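Local coordinates for fructose-bisphosphate aldolase (Slackia heliotrinireducens, PDB 4MOZ), which belongs to the DeoC/LacD family of aldolases, each chain folding as an eight-stranded TIM barrel, with five chains in the assembly, at residues D14-Y27 / L162-V174. Residues are numbered along the deposited sequence; the frame is centred on the assembly and turned at random.
Sequences DVLADARETYIDNY and LVAQAHEEGLIVV
His167 presents the edge of its imidazole to Asp14: ND1 donates to OD2 over 2.8 Å, almost straight at 173°, and the acceptor lies in the ring plane. The carboxylate is turned steeply against that ring, the two planes are 79° apart, and ND1 approaches OD2 from above the carboxylate plane. Asp14 reaches the ring because its CG sits between the backbone N and the carbonyl carbon (chi1 59°). OD2 has a second partner in Arg84 of the second subunit, so one carboxylate oxygen serves both the fold and the assembly; the arginine would be expected to favour its negative charge. At the other nitrogen, NE2 is bonded to Asp207, which also takes the hydroxyl of Tyr23, and ring rotation is thus fixed from two ends.

Tyr23 turns its edge to the face of His167 in an offset T-shaped pair, centroids 5.7 Å apart and planes nearly perpendicular. Val15 CG2 lies over one face of the tyrosine, near the rim, and also touches His167 CB. Here residues 14-19 and the start of helix 20-30 pack against the turn that leads from helix 152-168 into strand 172-177 of the TIM barrel. That helix ends in a Schellman motif, with Gly170 at positive phi pressed against the first turn of helix 20-30. Tyr23 CA lies 3.2 Å from Gly170 O as a CA-H...O contact. The same oxygen accepts from Asn26 ND2 at 2.8 Å, the donor tilted above the carbonyl plane. Farther along, Ile172 CG2 packs against Tyr23 CE1 and Tyr27 CD2. At the C-terminal end of helix 152-168, Ala19 CB rests 3.4 Å from Glu168 O, while one water bridges that oxygen to Asp18 OD1 and another joins the carbonyls of Asp14 and Ala164.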
loop_
_atom_site.group_PDB
_atom_site.type_symbol
_atom_site.label_atom_id
_atom_site.label_comp_id
_atom_site.label_asym_id
_atom_site.label_seq_id
_atom_site.Cartn_x
_atom_site.Cartn_y
_atom_site.Cartn_z
ATOM N N ASP C 14 20.280 14.396 13.346
ATOM C CA ASP C 14 18.861 14.269 12.998
ATOM C C ASP C 14 17.936 14.623 14.168
ATOM O O ASP C 14 16.710 14.596 14.030
ATOM C CB ASP C 14 18.539 12.875 12.428
ATOM C CG ASP C 14 18.880 11.741 13.388
ATOM O OD1 ASP C 14 19.627 11.971 14.358
ATOM O OD2 ASP C 14 18.401 10.605 13.171
ATOM N N VAL C 15 18.528 14.948 15.316
ATOM C CA VAL C 15 17.776 15.512 16.436
ATOM C C VAL C 15 17.766 17.023 16.256
ATOM O O VAL C 15 18.801 17.682 16.398
ATOM C CB VAL C 15 18.388 15.143 17.803
ATOM C CG1 VAL C 15 17.638 15.840 18.933
ATOM C CG2 VAL C 15 18.387 13.636 18.010
ATOM N N LEU C 16 16.597 17.566 15.938
ATOM C CA LEU C 16 16.468 18.967 15.545
ATOM C C LEU C 16 16.708 19.912 16.716
ATOM O O LEU C 16 16.598 19.510 17.879
ATOM C CB LEU C 16 15.097 19.226 14.906
ATOM C CG LEU C 16 14.621 18.245 13.819
ATOM C CD1 LEU C 16 13.221 18.602 13.348
ATOM C CD2 LEU C 16 15.583 18.184 12.638
ATOM N N ALA C 17 17.037 21.162 16.394
ATOM C CA ALA C 17 17.367 22.181 17.392
ATOM C C ALA C 17 16.368 22.258 18.552
ATOM O O ALA C 17 16.768 22.276 19.718
ATOM C CB ALA C 17 17.526 23.545 16.728
ATOM N N ASP C 18 15.074 22.283 18.236
ATOM C CA ASP C 18 14.043 22.423 19.267
ATOM C C ASP C 18 13.675 21.108 19.969
ATOM O O ASP C 18 12.761 21.075 20.797
ATOM C CB ASP C 18 12.795 23.125 18.704
ATOM C CG ASP C 18 12.063 22.293 17.651
ATOM O OD1 ASP C 18 12.611 21.275 17.167
ATOM O OD2 ASP C 18 10.924 22.667 17.299
ATOM N N ALA C 19 14.389 20.033 19.638
ATOM C CA ALA C 19 14.191 18.739 20.299
ATOM C C ALA C 19 15.421 18.306 21.105
ATOM O O ALA C 19 15.389 17.294 21.813
ATOM C CB ALA C 19 13.822 17.674 19.275
ATOM N N ARG C 20 16.494 19.088 20.993
ATOM C CA ARG C 20 17.797 18.768 21.582
ATOM C C ARG C 20 17.781 18.514 23.093
ATOM O O ARG C 20 18.307 17.495 23.553
ATOM C CB ARG C 20 18.805 19.868 21.245
ATOM C CG ARG C 20 20.207 19.607 21.759
ATOM C CD ARG C 20 21.148 20.739 21.377
ATOM N NE ARG C 20 22.533 20.394 21.690
ATOM C CZ ARG C 20 23.350 19.732 20.874
ATOM N NH1 ARG C 20 22.934 19.339 19.673
ATOM N NH2 ARG C 20 24.591 19.462 21.263
ATOM N N GLU C 21 17.195 19.439 23.855
ATOM C CA GLU C 21 17.151 19.314 25.317
ATOM C C GLU C 21 16.319 18.112 25.749
ATOM O O GLU C 21 16.698 17.396 26.674
ATOM C CB GLU C 21 16.647 20.602 25.986
ATOM C CG GLU C 21 17.509 21.833 25.722
ATOM C CD GLU C 21 18.998 21.600 25.970
ATOM O OE1 GLU C 21 19.377 21.227 27.099
ATOM O OE2 GLU C 21 19.796 21.798 25.029
ATOM N N THR C 22 15.200 17.892 25.060
ATOM C CA THR C 22 14.360 16.719 25.276
ATOM C C THR C 22 15.141 15.429 25.015
ATOM O O THR C 22 15.044 14.475 25.791
ATOM C CB THR C 22 13.099 16.761 24.387
ATOM O OG1 THR C 22 12.396 17.984 24.627
ATOM C CG2 THR C 22 12.170 15.595 24.694
ATOM N N TYR C 23 15.921 15.408 23.934
ATOM C CA TYR C 23 16.723 14.235 23.595
ATOM C C TYR C 23 17.730 13.917 24.688
ATOM O O TYR C 23 17.919 12.752 25.047
ATOM C CB TYR C 23 17.457 14.421 22.266
ATOM C CG TYR C 23 18.380 13.270 21.936
ATOM C CD1 TYR C 23 17.887 12.104 21.352
ATOM C CD2 TYR C 23 19.746 13.335 22.221
ATOM C CE1 TYR C 23 18.724 11.043 21.048
ATOM C CE2 TYR C 23 20.592 12.273 21.926
ATOM C CZ TYR C 23 20.073 11.133 21.338
ATOM O OH TYR C 23 20.894 10.073 21.036
ATOM N N ILE C 24 18.386 14.958 25.197
ATOM C CA ILE C 24 19.362 14.798 26.265
ATOM C C ILE C 24 18.650 14.342 27.538
ATOM O O ILE C 24 19.095 13.395 28.184
ATOM C CB ILE C 24 20.194 16.084 26.491
ATOM C CG1 ILE C 24 20.987 16.429 25.220
ATOM C CG2 ILE C 24 21.140 15.911 27.677
ATOM C CD1 ILE C 24 21.488 17.858 25.154
ATOM N N ASP C 25 17.533 14.991 27.871
ATOM C CA ASP C 25 16.698 14.559 28.992
ATOM C C ASP C 25 16.441 13.055 28.919
ATOM O O ASP C 25 16.621 12.339 29.901
ATOM C CB ASP C 25 15.358 15.303 29.002
ATOM C CG ASP C 25 15.481 16.758 29.430
ATOM O OD1 ASP C 25 16.551 17.176 29.920
ATOM O OD2 ASP C 25 14.487 17.494 29.270
ATOM N N ASN C 26 16.041 12.587 27.740
ATOM C CA ASN C 26 15.656 11.187 27.549
ATOM C C ASN C 26 16.836 10.224 27.563
ATOM O O ASN C 26 16.727 9.104 28.075
ATOM C CB ASN C 26 14.828 11.023 26.273
ATOM C CG ASN C 26 13.432 11.610 26.406
ATOM O OD1 ASN C 26 12.805 11.520 27.466
ATOM N ND2 ASN C 26 12.934 12.209 25.328
ATOM N N TYR C 27 17.959 10.666 27.006
ATOM C CA TYR C 27 19.182 9.877 27.026
ATOM C C TYR C 27 19.705 9.725 28.460
ATOM O O TYR C 27 20.131 8.638 28.861
ATOM C CB TYR C 27 20.243 10.517 26.140
ATOM C CG TYR C 27 21.349 9.570 25.753
ATOM C CD1 TYR C 27 22.440 9.354 26.594
ATOM C CD2 TYR C 27 21.309 8.892 24.536
ATOM C CE1 TYR C 27 23.458 8.483 26.233
ATOM C CE2 TYR C 27 22.318 8.022 24.167
ATOM C CZ TYR C 27 23.387 7.821 25.015
ATOM O OH TYR C 27 24.386 6.954 24.646
ATOM N N LEU C 162 11.055 5.440 11.219
ATOM C CA LEU C 162 10.813 5.545 12.649
ATOM C C LEU C 162 11.947 6.277 13.364
ATOM O O LEU C 162 11.700 7.135 14.217
ATOM C CB LEU C 162 10.629 4.154 13.252
ATOM C CG LEU C 162 9.976 4.104 14.629
ATOM C CD1 LEU C 162 8.474 4.348 14.526
ATOM C CD2 LEU C 162 10.261 2.761 15.280
ATOM N N VAL C 163 13.185 5.935 13.013
ATOM C CA VAL C 163 14.354 6.561 13.629
ATOM C C VAL C 163 14.353 8.062 13.355
ATOM O O VAL C 163 14.519 8.864 14.276
ATOM C CB VAL C 163 15.682 5.923 13.162
ATOM C CG1 VAL C 163 16.868 6.701 13.718
ATOM C CG2 VAL C 163 15.763 4.471 13.610
ATOM N N ALA C 164 14.138 8.430 12.094
ATOM C CA ALA C 164 14.046 9.832 11.702
ATOM C C ALA C 164 12.965 10.576 12.493
ATOM O O ALA C 164 13.196 11.679 12.974
ATOM C CB ALA C 164 13.789 9.943 10.211
ATOM N N GLN C 165 11.801 9.955 12.646
ATOM C CA GLN C 165 10.665 10.591 13.305
ATOM C C GLN C 165 10.847 10.696 14.812
ATOM O O GLN C 165 10.466 11.705 15.417
ATOM C CB GLN C 165 9.368 9.850 12.992
ATOM C CG GLN C 165 8.823 10.113 11.598
ATOM C CD GLN C 165 7.549 9.341 11.313
ATOM O OE1 GLN C 165 6.548 9.920 10.908
ATOM N NE2 GLN C 165 7.578 8.028 11.531
ATOM N N ALA C 166 11.425 9.656 15.414
ATOM C CA ALA C 166 11.694 9.654 16.847
ATOM C C ALA C 166 12.680 10.753 17.227
ATOM O O ALA C 166 12.469 11.477 18.204
ATOM C CB ALA C 166 12.208 8.298 17.296
ATOM N N HIS C 167 13.744 10.886 16.441
ATOM C CA HIS C 167 14.768 11.886 16.708
ATOM C C HIS C 167 14.278 13.280 16.481
ATOM O O HIS C 167 14.734 14.213 17.139
ATOM C CB HIS C 167 16.036 11.595 15.922
ATOM C CG HIS C 167 16.830 10.446 16.487
ATOM N ND1 HIS C 167 17.785 9.811 15.788
ATOM C CD2 HIS C 167 16.759 9.810 17.727
ATOM C CE1 HIS C 167 18.314 8.828 16.544
ATOM N NE2 HIS C 167 17.682 8.829 17.731
ATOM N N GLU C 168 13.324 13.421 15.569
ATOM C CA GLU C 168 12.624 14.683 15.351
ATOM C C GLU C 168 11.902 15.106 16.636
ATOM O O GLU C 168 11.756 16.297 16.909
ATOM C CB GLU C 168 11.630 14.523 14.196
ATOM C CG GLU C 168 10.890 15.787 13.798
ATOM C CD GLU C 168 9.848 15.561 12.713
ATOM O OE1 GLU C 168 9.666 14.407 12.260
ATOM O OE2 GLU C 168 9.205 16.553 12.312
ATOM N N GLU C 169 11.476 14.116 17.421
ATOM C CA GLU C 169 10.736 14.348 18.660
ATOM C C GLU C 169 11.615 14.317 19.906
ATOM O O GLU C 169 11.127 14.532 21.013
ATOM C CB GLU C 169 9.605 13.320 18.810
ATOM C CG GLU C 169 8.436 13.522 17.857
ATOM C CD GLU C 169 7.754 14.874 18.022
ATOM O OE1 GLU C 169 7.709 15.402 19.157
ATOM O OE2 GLU C 169 7.257 15.406 17.007
ATOM N N GLY C 170 12.905 14.045 19.733
ATOM C CA GLY C 170 13.826 13.946 20.867
ATOM C C GLY C 170 13.694 12.657 21.666
ATOM O O GLY C 170 14.054 12.610 22.844
ATOM N N LEU C 171 13.174 11.612 21.025
ATOM C CA LEU C 171 13.073 10.291 21.638
ATOM C C LEU C 171 14.277 9.457 21.247
ATOM O O LEU C 171 14.779 9.571 20.128
ATOM C CB LEU C 171 11.795 9.583 21.179
ATOM C CG LEU C 171 10.455 10.187 21.600
ATOM C CD1 LEU C 171 9.333 9.600 20.758
ATOM C CD2 LEU C 171 10.190 9.973 23.086
ATOM N N ILE C 172 14.748 8.617 22.164
ATOM C CA ILE C 172 15.823 7.690 21.829
ATOM C C ILE C 172 15.250 6.488 21.073
ATOM O O ILE C 172 14.041 6.246 21.107
ATOM C CB ILE C 172 16.656 7.250 23.060
ATOM C CG1 ILE C 172 15.858 6.309 23.963
ATOM C CG2 ILE C 172 17.175 8.466 23.833
ATOM C CD1 ILE C 172 16.723 5.359 24.763
ATOM N N VAL C 173 16.113 5.756 20.370
ATOM C CA VAL C 173 15.670 4.594 19.608
ATOM C C VAL C 173 16.554 3.379 19.853
ATOM O O VAL C 173 17.771 3.434 19.667
ATOM C CB VAL C 173 15.620 4.879 18.093
ATOM C CG1 VAL C 173 15.087 3.665 17.340
ATOM C CG2 VAL C 173 14.757 6.099 17.802
ATOM N N VAL C 174 15.921 2.286 20.265
ATOM C CA VAL C 174 16.585 0.997 20.411
ATOM C C VAL C 174 16.058 0.062 19.320
ATOM O O VAL C 174 14.850 -0.152 19.207
ATOM C CB VAL C 174 16.324 0.358 21.797
ATOM C CG1 VAL C 174 17.082 -0.958 21.938
ATOM C CG2 VAL C 174 16.698 1.318 22.925
HETATM O O HOH W 1 14.986 13.379 12.190
HETATM O O HOH W 2 10.862 18.879 16.494
#